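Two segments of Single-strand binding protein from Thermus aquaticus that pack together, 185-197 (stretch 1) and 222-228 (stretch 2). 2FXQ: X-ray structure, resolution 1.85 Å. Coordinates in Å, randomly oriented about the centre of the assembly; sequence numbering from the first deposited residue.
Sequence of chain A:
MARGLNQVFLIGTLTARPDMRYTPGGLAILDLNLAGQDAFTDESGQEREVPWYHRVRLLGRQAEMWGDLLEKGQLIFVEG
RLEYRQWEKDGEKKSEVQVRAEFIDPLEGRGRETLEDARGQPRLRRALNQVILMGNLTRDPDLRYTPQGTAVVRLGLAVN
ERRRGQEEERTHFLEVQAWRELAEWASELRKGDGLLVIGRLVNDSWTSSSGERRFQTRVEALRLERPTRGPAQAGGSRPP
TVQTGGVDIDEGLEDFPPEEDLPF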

ATOM      1  N   TRP A 185       5.956  21.980  -4.875  1.00 21.94           N
ATOM      2  CA  TRP A 185       4.622  21.806  -5.469  1.00 22.26           C
ATOM      3  C   TRP A 185       3.505  22.042  -4.443  1.00 24.01           C
ATOM      4  O   TRP A 185       2.525  22.722  -4.740  1.00 24.79           O
ATOM      5  CB  TRP A 185       4.515  20.378  -6.032  1.00 23.92           C
ATOM      6  CG  TRP A 185       3.190  20.077  -6.602  1.00 33.68           C
ATOM      7  CD1 TRP A 185       2.768  20.291  -7.915  1.00 32.80           C
ATOM      8  CD2 TRP A 185       2.070  19.501  -5.904  1.00 29.71           C
ATOM      9  NE1 TRP A 185       1.461  19.870  -8.040  1.00 33.91           N
ATOM     10  CE2 TRP A 185       1.011  19.385  -6.835  1.00 33.80           C
ATOM     11  CE3 TRP A 185       1.865  19.059  -4.588  1.00 20.31           C
ATOM     12  CZ2 TRP A 185      -0.240  18.871  -6.481  1.00 28.89           C
ATOM     13  CZ3 TRP A 185       0.655  18.603  -4.226  1.00 24.23           C
ATOM     14  CH2 TRP A 185      -0.406  18.468  -5.188  1.00 27.23           C
ATOM     15  N   ALA A 186       3.639  21.475  -3.234  1.00 18.56           N
ATOM     16  CA  ALA A 186       2.596  21.605  -2.192  1.00 24.00           C
ATOM     17  C   ALA A 186       2.391  23.057  -1.770  1.00 23.64           C
ATOM     18  O   ALA A 186       1.301  23.459  -1.315  1.00 22.01           O
ATOM     19  CB  ALA A 186       2.946  20.716  -0.978  1.00 20.64           C
ATOM     20  N   SER A 187       3.435  23.859  -1.957  1.00 22.12           N
ATOM     21  CA  SER A 187       3.320  25.289  -1.615  1.00 25.77           C
ATOM     22  C   SER A 187       2.233  26.035  -2.437  1.00 27.34           C
ATOM     23  O   SER A 187       1.815  27.119  -2.033  1.00 24.54           O
ATOM     24  CB  SER A 187       4.677  26.000  -1.740  1.00 22.03           C
ATOM     25  OG  SER A 187       4.972  26.313  -3.097  1.00 24.63           O
ATOM     26  N   GLU A 188       1.775  25.449  -3.560  1.00 27.60           N
ATOM     27  CA  GLU A 188       0.735  26.103  -4.393  1.00 30.54           C
ATOM     28  C   GLU A 188      -0.666  25.858  -3.834  1.00 28.59           C
ATOM     29  O   GLU A 188      -1.616  26.451  -4.302  1.00 24.25           O
ATOM     30  CB  GLU A 188       0.720  25.566  -5.846  1.00 31.53           C
ATOM     31  CG  GLU A 188       2.050  25.463  -6.577  1.00 48.96           C
ATOM     32  CD  GLU A 188       2.105  24.262  -7.554  1.00 59.46           C
ATOM     33  OE1 GLU A 188       1.248  23.325  -7.458  1.00 63.07           O
ATOM     34  OE2 GLU A 188       3.015  24.250  -8.428  1.00 57.48           O
ATOM     35  N   LEU A 189      -0.791  24.925  -2.887  1.00 23.30           N
ATOM     36  CA  LEU A 189      -2.094  24.585  -2.311  1.00 21.38           C
ATOM     37  C   LEU A 189      -2.503  25.672  -1.294  1.00 20.76           C
ATOM     38  O   LEU A 189      -1.657  26.464  -0.904  1.00 20.06           O
ATOM     39  CB  LEU A 189      -1.950  23.238  -1.598  1.00 21.63           C
ATOM     40  CG  LEU A 189      -1.503  21.958  -2.396  1.00 25.00           C
ATOM     41  CD1 LEU A 189      -0.921  20.860  -1.440  1.00 27.07           C
ATOM     42  CD2 LEU A 189      -2.701  21.428  -3.080  1.00 31.25           C
ATOM     43  N   ARG A 190      -3.763  25.678  -0.848  1.00 17.48           N
ATOM     44  CA  ARG A 190      -4.268  26.696   0.083  1.00 18.19           C
ATOM     45  C   ARG A 190      -5.227  26.003   1.027  1.00 18.61           C
ATOM     46  O   ARG A 190      -5.710  24.934   0.714  1.00 22.46           O
ATOM     47  CB  ARG A 190      -5.017  27.769  -0.727  1.00 22.05           C
ATOM     48  CG  ARG A 190      -4.117  28.633  -1.679  1.00 22.77           C
ATOM     49  CD  ARG A 190      -3.120  29.553  -0.925  1.00 23.40           C
ATOM     50  NE  ARG A 190      -2.313  30.413  -1.793  1.00 23.16           N
ATOM     51  CZ  ARG A 190      -1.128  30.073  -2.317  1.00 28.92           C
ATOM     52  NH1 ARG A 190      -0.588  28.891  -2.043  1.00 26.22           N
ATOM     53  NH2 ARG A 190      -0.470  30.915  -3.117  1.00 22.91           N
ATOM     54  N   LYS A 191      -5.524  26.628   2.163  1.00 20.14           N
ATOM     55  CA  LYS A 191      -6.444  26.077   3.136  1.00 18.22           C
ATOM     56  C   LYS A 191      -7.721  25.676   2.413  1.00 18.51           C
ATOM     57  O   LYS A 191      -8.190  26.414   1.513  1.00 17.06           O
ATOM     58  CB  LYS A 191      -6.743  27.195   4.197  1.00 17.72           C
ATOM     59  CG  LYS A 191      -7.909  26.912   5.131  1.00 19.33           C
ATOM     60  CD  LYS A 191      -8.218  28.199   5.983  1.00 27.29           C
ATOM     61  CE  LYS A 191      -8.722  27.802   7.338  1.00 30.20           C
ATOM     62  NZ  LYS A 191      -9.206  29.030   8.058  1.00 40.21           N
ATOM     63  N   GLY A 192      -8.251  24.502   2.739  1.00 23.88           N
ATOM     64  CA  GLY A 192      -9.453  24.013   2.081  1.00 21.91           C
ATOM     65  C   GLY A 192      -9.240  23.018   0.955  1.00 22.97           C
ATOM     66  O   GLY A 192     -10.132  22.215   0.708  1.00 20.65           O
ATOM     67  N   ASP A 193      -8.082  23.049   0.283  1.00 18.83           N
ATOM     68  CA  ASP A 193      -7.865  22.214  -0.914  1.00 17.15           C
ATOM     69  C   ASP A 193      -7.860  20.739  -0.500  1.00 17.43           C
ATOM     70  O   ASP A 193      -7.341  20.365   0.560  1.00 17.26           O
ATOM     71  CB  ASP A 193      -6.509  22.591  -1.580  1.00 17.09           C
ATOM     72  CG  ASP A 193      -6.579  23.896  -2.348  1.00 28.65           C
ATOM     73  OD1 ASP A 193      -5.489  24.417  -2.742  1.00 28.85           O
ATOM     74  OD2 ASP A 193      -7.687  24.441  -2.622  1.00 26.60           O
ATOM     75  N   GLY A 194      -8.406  19.893  -1.357  1.00 17.67           N
ATOM     76  CA  GLY A 194      -8.359  18.457  -1.178  1.00 17.96           C
ATOM     77  C   GLY A 194      -6.946  17.975  -1.545  1.00 15.38           C
ATOM     78  O   GLY A 194      -6.218  18.565  -2.388  1.00 16.80           O
ATOM     79  N   LEU A 195      -6.538  16.914  -0.862  1.00 16.32           N
ATOM     80  CA  LEU A 195      -5.219  16.357  -1.049  1.00 17.41           C
ATOM     81  C   LEU A 195      -5.261  14.855  -0.804  1.00 21.05           C
ATOM     82  O   LEU A 195      -5.747  14.401   0.244  1.00 19.20           O
ATOM     83  CB  LEU A 195      -4.254  17.015  -0.066  1.00 20.60           C
ATOM     84  CG  LEU A 195      -2.771  16.690  -0.267  1.00 20.17           C
ATOM     85  CD1 LEU A 195      -2.307  17.144  -1.679  1.00 23.49           C
ATOM     86  CD2 LEU A 195      -1.922  17.336   0.871  1.00 22.23           C
ATOM     87  N   LEU A 196      -4.651  14.088  -1.731  1.00 16.61           N
ATOM     88  CA  LEU A 196      -4.349  12.659  -1.500  1.00 16.01           C
ATOM     89  C   LEU A 196      -2.860  12.506  -1.169  1.00 15.76           C
ATOM     90  O   LEU A 196      -2.013  13.055  -1.889  1.00 17.71           O
ATOM     91  CB  LEU A 196      -4.661  11.901  -2.810  1.00 13.87           C
ATOM     92  CG  LEU A 196      -4.199  10.402  -2.874  1.00 17.17           C
ATOM     93  CD1 LEU A 196      -4.981   9.578  -1.821  1.00 19.09           C
ATOM     94  CD2 LEU A 196      -4.478   9.823  -4.257  1.00 17.90           C
ATOM     95  N   VAL A 197      -2.527  11.821  -0.070  1.00 14.97           N
ATOM     96  CA  VAL A 197      -1.119  11.663   0.281  1.00 15.03           C
ATOM     97  C   VAL A 197      -0.815  10.169   0.262  1.00 14.50           C
ATOM     98  O   VAL A 197      -1.567   9.403   0.867  1.00 16.63           O
ATOM     99  CB  VAL A 197      -0.945  12.073   1.674  1.00 15.53           C
ATOM    100  CG1 VAL A 197       0.546  11.911   2.198  1.00 17.81           C
ATOM    101  CG2 VAL A 197      -1.428  13.597   1.866  1.00 17.21           C
ATOM    102  N   LEU A 222       5.275  10.851   0.188  1.00 15.26           N
ATOM    103  CA  LEU A 222       6.135  10.393  -0.884  1.00 17.15           C
ATOM    104  C   LEU A 222       5.486  10.697  -2.246  1.00 17.13           C
ATOM    105  O   LEU A 222       6.197  10.850  -3.234  1.00 21.21           O
ATOM    106  CB  LEU A 222       6.415   8.908  -0.743  1.00 19.08           C
ATOM    107  CG  LEU A 222       7.136   8.588   0.591  1.00 24.10           C
ATOM    108  CD1 LEU A 222       7.305   7.062   0.707  1.00 33.00           C
ATOM    109  CD2 LEU A 222       8.528   9.294   0.693  1.00 25.45           C
ATOM    110  N   ARG A 223       4.169  10.808  -2.275  1.00 14.83           N
ATOM    111  CA  ARG A 223       3.469  11.255  -3.479  1.00 17.78           C
ATOM    112  C   ARG A 223       2.326  12.129  -2.980  1.00 17.95           C
ATOM    113  O   ARG A 223       1.751  11.866  -1.921  1.00 18.97           O
ATOM    114  CB  ARG A 223       2.835  10.058  -4.192  1.00 22.59           C
ATOM    115  CG  ARG A 223       2.192  10.473  -5.518  1.00 30.95           C
ATOM    116  CD  ARG A 223       2.076   9.333  -6.543  1.00 37.71           C
ATOM    117  NE  ARG A 223       1.344   9.776  -7.730  1.00 21.72           N
ATOM    118  CZ  ARG A 223       1.184   9.045  -8.855  1.00 41.58           C
ATOM    119  NH1 ARG A 223       1.717   7.854  -9.007  1.00 33.19           N
ATOM    120  NH2 ARG A 223       0.491   9.521  -9.848  1.00 34.46           N
ATOM    121  N   LEU A 224       2.005  13.186  -3.724  1.00 15.47           N
ATOM    122  CA  LEU A 224       0.850  13.996  -3.426  1.00 16.91           C
ATOM    123  C   LEU A 224       0.061  14.223  -4.743  1.00 17.37           C
ATOM    124  O   LEU A 224       0.644  14.447  -5.805  1.00 19.09           O
ATOM    125  CB  LEU A 224       1.292  15.423  -2.930  1.00 13.05           C
ATOM    126  CG  LEU A 224       2.065  15.474  -1.595  1.00 16.61           C
ATOM    127  CD1 LEU A 224       2.468  16.936  -1.334  1.00 19.06           C
ATOM    128  CD2 LEU A 224       1.180  14.945  -0.491  1.00 16.46           C
ATOM    129  N   GLU A 225      -1.257  14.141  -4.658  1.00 25.93           N
ATOM    130  CA  GLU A 225      -2.098  14.353  -5.810  1.00 25.75           C
ATOM    131  C   GLU A 225      -3.302  15.138  -5.317  1.00 29.06           C
ATOM    132  O   GLU A 225      -3.611  15.119  -4.145  1.00 24.21           O
ATOM    133  CB  GLU A 225      -2.582  13.029  -6.446  1.00 27.41           C
ATOM    134  CG  GLU A 225      -1.476  12.088  -6.948  1.00 22.14           C
ATOM    135  CD  GLU A 225      -0.683  12.660  -8.131  1.00 37.31           C
ATOM    136  OE1 GLU A 225       0.443  12.169  -8.433  1.00 33.48           O
ATOM    137  OE2 GLU A 225      -1.157  13.635  -8.761  1.00 31.11           O
ATOM    138  N   ARG A 226      -3.993  15.783  -6.251  1.00 27.55           N
ATOM    139  CA  ARG A 226      -5.209  16.485  -5.947  1.00 30.42           C
ATOM    140  C   ARG A 226      -6.467  15.764  -6.457  1.00 26.20           C
ATOM    141  O   ARG A 226      -6.628  15.571  -7.664  1.00 28.45           O
ATOM    142  CB  ARG A 226      -5.141  17.829  -6.680  1.00 35.67           C
ATOM    143  CG  ARG A 226      -3.969  18.688  -6.293  1.00 39.42           C
ATOM    144  CD  ARG A 226      -4.026  20.048  -6.961  1.00 49.59           C
ATOM    145  NE  ARG A 226      -5.043  20.860  -6.307  1.00 53.78           N
ATOM    146  CZ  ARG A 226      -5.016  22.180  -6.306  1.00 60.70           C
ATOM    147  NH1 ARG A 226      -4.019  22.809  -6.932  1.00 58.51           N
ATOM    148  NH2 ARG A 226      -5.960  22.864  -5.675  1.00 50.24           N
ATOM    149  N   PRO A 227      -7.383  15.413  -5.572  1.00 29.46           N
ATOM    150  CA  PRO A 227      -8.626  14.768  -5.979  1.00 30.35           C
ATOM    151  C   PRO A 227      -9.465  15.808  -6.731  1.00 36.64           C
ATOM    152  O   PRO A 227      -9.360  17.002  -6.461  1.00 30.85           O
ATOM    153  CB  PRO A 227      -9.289  14.385  -4.659  1.00 32.17           C
ATOM    154  CG  PRO A 227      -8.670  15.300  -3.650  1.00 38.56           C
ATOM    155  CD  PRO A 227      -7.282  15.573  -4.099  1.00 33.46           C
ATOM    156  N   THR A 228     -10.178  15.385  -7.735  1.00 34.62           N
ATOM    157  CA  THR A 228     -11.063  16.342  -8.405  1.00 44.06           C
ATOM    158  C   THR A 228     -12.065  16.950  -7.379  1.00 45.66           C
ATOM    159  O   THR A 228     -12.539  16.244  -6.485  1.00 43.52           O
ATOM    160  CB  THR A 228     -11.737  15.636  -9.599  1.00 45.22           C
ATOM    161  OG1 THR A 228     -10.705  15.244 -10.521  1.00 46.09           O
ATOM    162  CG2 THR A 228     -12.531  16.621 -10.418  1.00 53.37           C
TER
HETATM  163  O   HOH W   1      -6.922  20.232  -4.335  1.00 36.24           O

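What holds the two segments in register? Strand 194-197 and strand 223-225 run antiparallel, their directions 152° apart, and Leu196 sits opposite Glu225 as a hydrogen-bonded pair. Leu196 N donates to Glu225 O at 2.8 Å, and Glu225 N returns a bond to Leu196 O at 3.1 Å; both are close to straight. The same carbonyl receives a CA-H...O contact, with Leu224 CA 3.4 Å from Leu196 O. This pairing sends the side chains of Val197 and Leu224 to one face of the sheet and those of Leu196 and Glu225 to the other.

Which bump fills the main hollow? It is Leu224, the residue most covered by the opposing stretch. Its side chain enters a pocket lined by Trp185, Ala186, Leu195 and Val197. The ring atom Trp185 CZ3 lies 3.5 Å from Leu224 CB, while Ala186 CB closes on Leu224 CD1 at 3.8 Å. The other methyl, Leu224 CD2, packs against the strand, 3.8 Å from Val197 CG2 and 4.1 Å from Leu195 CD2. The two methyls thus spread between the helical residue and the strand, and the small side chain of Ala186 packs against one of them without a longer arm.

How does the tryptophan fit beside the backbone? Leu224 O lies over one face of the Trp185 ring, and the aliphatic part of Arg226 meets the ring's edge, with Arg226 CG 3.7 Å from Trp185 CH2. Arg226 starts out with its CA-to-CB bond pointing away, yet its long chain brings the guanidinium back to stretch 1. There Leu189 CD2 sits over one face of that group, 4.0 Å from Arg226 NE. Asp193 OD1 forms a salt bridge with Arg226 NH2 at 3.4 Å, but the oxygen lies well out of the guanidinium plane, so charge attraction acts without an N-H pointing at it. Asp193 OD1 also accepts a 2.9 Å hydrogen bond from Arg190 N, within the turn before the strand. A water joins the stretches by donating to Gly194 O at 2.7 Å and accepting from Arg226 NE at 2.8 Å.

Where does the absence of a side chain matter? At Gly194, the ring of Pro227 lies close to the backbone: Pro227 CD is 3.5 Å from Gly194 C and 3.6 Å from Leu195 N. A CB on Gly194 would point toward stretch 2 and come within 3.0 Å of Pro227 CG, a tight approach. The proline ring therefore occupies space that the bare glycine leaves free.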